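Local structure of Rep protein (Adeno-associated virus - 5, 1M55) at residues E17-I22 with Q121-Q126. The protein probably nicks viral DNA at the replication origin through its N-terminal metal-binding nuclease domain, as in other rolling-circle Rep endonucleases. Sequence-based numbering, arbitrary orientation.
Sequences EHLPGI and QGIEPQ
Loop 17-22 runs antiparallel to loop 121-126, joined directly by one backbone bond: Gln126 N gives its hydrogen to a lone pair of His18 O at 2.8 Å, nearly straight at 171°. The same oxygen takes a CA-H...O contact from Pro125. Further along, a type II turn from Leu19 to Ile22, closed by Ile22 N to Leu19 O (3.1 Å), meets Ile123. With CG2 anti to its backbone N, Ile123 sets that methyl 3.4 Å from Pro20 O and its CD1 3.6 Å from Gly21 O, while CG1 lies against Ile22 CA. Leu19 CD2 packs alongside the Pro125 ring, 4.1 Å from CG, and Phe26 of helix 24-32 meets Leu19 too. The extended Gln121 side chain crosses that of Ile22 at about a right angle, its OE1 3.5 Å from Ile22 CG1; that oxygen is hydrogen-bonded to Ser23. Gln126 CG, anti to the carbonyl carbon, touches CG and CD of Pro20, and the bend at chi2 (-54°) returns NE2 to Glu124 O, 2.9 Å away and above the carbonyl plane. Water donates to both Glu124 O and Pro20 O. Glu124 O thus takes two hydrogens, while one direct bond, the water bridge and apolar contacts around Ile123 join these surface loops of the nuclease domain.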
ATOM      1  N   GLU A  17      18.348  -8.871  -7.083  1.00 15.24           N
ATOM      2  CA  GLU A  17      18.189  -7.435  -7.286  1.00 15.27           C
ATOM      3  C   GLU A  17      17.713  -6.623  -6.083  1.00 15.40           C
ATOM      4  O   GLU A  17      18.045  -5.442  -5.960  1.00 16.86           O
ATOM      5  CB  GLU A  17      17.208  -7.190  -8.434  1.00 17.24           C
ATOM      6  CG  GLU A  17      17.709  -7.594  -9.803  1.00 28.04           C
ATOM      7  CD  GLU A  17      18.747  -6.634 -10.346  1.00 48.99           C
ATOM      8  OE1 GLU A  17      18.490  -5.410 -10.341  1.00 55.80           O
ATOM      9  OE2 GLU A  17      19.819  -7.106 -10.781  1.00 60.10           O
ATOM     10  N   HIS A  18      16.916  -7.237  -5.217  1.00 12.68           N
ATOM     11  CA  HIS A  18      16.359  -6.515  -4.079  1.00 11.37           C
ATOM     12  C   HIS A  18      16.825  -6.945  -2.701  1.00 10.52           C
ATOM     13  O   HIS A  18      17.056  -6.100  -1.838  1.00 10.25           O
ATOM     14  CB  HIS A  18      14.828  -6.631  -4.077  1.00 11.12           C
ATOM     15  CG  HIS A  18      14.173  -6.221  -5.359  1.00 10.83           C
ATOM     16  ND1 HIS A  18      12.965  -6.740  -5.768  1.00 10.68           N
ATOM     17  CD2 HIS A  18      14.545  -5.337  -6.315  1.00 11.10           C
ATOM     18  CE1 HIS A  18      12.618  -6.196  -6.921  1.00 10.71           C
ATOM     19  NE2 HIS A  18      13.562  -5.341  -7.273  1.00 10.96           N
ATOM     20  N   LEU A  19      16.944  -8.251  -2.490  1.00  9.88           N
ATOM     21  CA  LEU A  19      17.287  -8.771  -1.172  1.00  9.74           C
ATOM     22  C   LEU A  19      18.500  -9.691  -1.052  1.00  9.71           C
ATOM     23  O   LEU A  19      18.401 -10.778  -0.470  1.00  9.30           O
ATOM     24  CB  LEU A  19      16.056  -9.480  -0.601  1.00  9.75           C
ATOM     25  CG  LEU A  19      14.807  -8.609  -0.447  1.00 10.21           C
ATOM     26  CD1 LEU A  19      13.567  -9.481  -0.373  1.00 10.99           C
ATOM     27  CD2 LEU A  19      14.948  -7.726   0.784  1.00  9.51           C
ATOM     28  N   PRO A  20      19.660  -9.275  -1.590  1.00  9.60           N
ATOM     29  CA  PRO A  20      20.835 -10.142  -1.479  1.00  9.33           C
ATOM     30  C   PRO A  20      21.156 -10.426  -0.005  1.00  9.21           C
ATOM     31  O   PRO A  20      21.090  -9.531   0.841  1.00  9.13           O
ATOM     32  CB  PRO A  20      21.936  -9.314  -2.156  1.00  9.87           C
ATOM     33  CG  PRO A  20      21.478  -7.894  -1.975  1.00 10.50           C
ATOM     34  CD  PRO A  20      20.001  -8.002  -2.247  1.00  9.98           C
ATOM     35  N   GLY A  21      21.471 -11.681   0.300  1.00  9.26           N
ATOM     36  CA  GLY A  21      21.790 -12.055   1.665  1.00  9.33           C
ATOM     37  C   GLY A  21      20.627 -12.642   2.442  1.00 10.18           C
ATOM     38  O   GLY A  21      20.814 -13.112   3.563  1.00 10.75           O
ATOM     39  N   ILE A  22      19.424 -12.603   1.875  1.00  9.73           N
ATOM     40  CA  ILE A  22      18.252 -13.150   2.562  1.00 10.02           C
ATOM     41  C   ILE A  22      18.294 -14.684   2.531  1.00 10.39           C
ATOM     42  O   ILE A  22      18.876 -15.275   1.618  1.00 10.68           O
ATOM     43  CB  ILE A  22      16.937 -12.603   1.946  1.00  9.88           C
ATOM     44  CG1 ILE A  22      15.798 -12.716   2.955  1.00 10.75           C
ATOM     45  CG2 ILE A  22      16.589 -13.330   0.650  1.00  9.68           C
ATOM     46  CD1 ILE A  22      14.707 -11.694   2.738  1.00 11.44           C
ATOM     47  N   GLN A 121      13.962 -10.147   7.387  1.00 13.03           N
ATOM     48  CA  GLN A 121      15.004 -10.803   8.177  1.00 14.32           C
ATOM     49  C   GLN A 121      16.234  -9.940   8.454  1.00 15.07           C
ATOM     50  O   GLN A 121      17.354 -10.452   8.527  1.00 16.98           O
ATOM     51  CB  GLN A 121      15.442 -12.090   7.462  1.00 17.80           C
ATOM     52  CG  GLN A 121      14.293 -12.982   7.045  1.00 17.58           C
ATOM     53  CD  GLN A 121      14.719 -14.133   6.145  1.00 16.87           C
ATOM     54  OE1 GLN A 121      15.901 -14.463   6.040  1.00 16.24           O
ATOM     55  NE2 GLN A 121      13.749 -14.737   5.473  1.00 17.21           N
ATOM     56  N   GLY A 122      16.036  -8.633   8.583  1.00 13.58           N
ATOM     57  CA  GLY A 122      17.153  -7.743   8.843  1.00 13.25           C
ATOM     58  C   GLY A 122      17.952  -7.352   7.611  1.00 14.35           C
ATOM     59  O   GLY A 122      18.967  -6.660   7.727  1.00 15.56           O
ATOM     60  N   ILE A 123      17.510  -7.786   6.433  1.00 13.39           N
ATOM     61  CA  ILE A 123      18.195  -7.461   5.181  1.00 13.58           C
ATOM     62  C   ILE A 123      17.628  -6.160   4.608  1.00 13.70           C
ATOM     63  O   ILE A 123      16.414  -6.027   4.447  1.00 13.78           O
ATOM     64  CB  ILE A 123      18.019  -8.597   4.133  1.00 13.12           C
ATOM     65  CG1 ILE A 123      18.603  -9.911   4.666  1.00 13.25           C
ATOM     66  CG2 ILE A 123      18.660  -8.207   2.798  1.00 12.87           C
ATOM     67  CD1 ILE A 123      20.086  -9.863   4.964  1.00 14.53           C
ATOM     68  N   GLU A 124      18.499  -5.195   4.326  1.00 13.12           N
ATOM     69  CA  GLU A 124      18.069  -3.913   3.767  1.00 13.30           C
ATOM     70  C   GLU A 124      17.739  -4.058   2.285  1.00 13.09           C
ATOM     71  O   GLU A 124      18.578  -4.517   1.506  1.00 13.68           O
ATOM     72  CB  GLU A 124      19.180  -2.866   3.914  1.00 14.65           C
ATOM     73  CG  GLU A 124      19.527  -2.478   5.346  1.00 22.40           C
ATOM     74  CD  GLU A 124      18.517  -1.532   5.979  1.00 38.84           C
ATOM     75  OE1 GLU A 124      17.635  -1.006   5.263  1.00 37.76           O
ATOM     76  OE2 GLU A 124      18.614  -1.302   7.205  1.00 48.82           O
ATOM     77  N   PRO A 125      16.513  -3.692   1.872  1.00 11.89           N
ATOM     78  CA  PRO A 125      16.160  -3.810   0.452  1.00 11.63           C
ATOM     79  C   PRO A 125      17.016  -2.877  -0.410  1.00 11.22           C
ATOM     80  O   PRO A 125      17.217  -1.708  -0.066  1.00 11.85           O
ATOM     81  CB  PRO A 125      14.688  -3.391   0.430  1.00 11.57           C
ATOM     82  CG  PRO A 125      14.199  -3.814   1.783  1.00 11.84           C
ATOM     83  CD  PRO A 125      15.325  -3.367   2.680  1.00 11.65           C
ATOM     84  N   GLN A 126      17.529  -3.406  -1.516  1.00 11.36           N
ATOM     85  CA  GLN A 126      18.364  -2.639  -2.440  1.00 12.60           C
ATOM     86  C   GLN A 126      17.515  -1.956  -3.513  1.00 13.54           C
ATOM     87  O   GLN A 126      17.678  -2.195  -4.713  1.00 15.32           O
ATOM     88  CB  GLN A 126      19.425  -3.544  -3.082  1.00 12.56           C
ATOM     89  CG  GLN A 126      20.392  -4.168  -2.083  1.00 13.45           C
ATOM     90  CD  GLN A 126      21.071  -3.132  -1.200  1.00 21.57           C
ATOM     91  OE1 GLN A 126      21.838  -2.297  -1.678  1.00 25.22           O
ATOM     92  NE2 GLN A 126      20.768  -3.167   0.090  1.00 22.88           N
TER
HETATM   93  O   HOH W   1      20.492  -6.560   0.749  1.00 27.84           O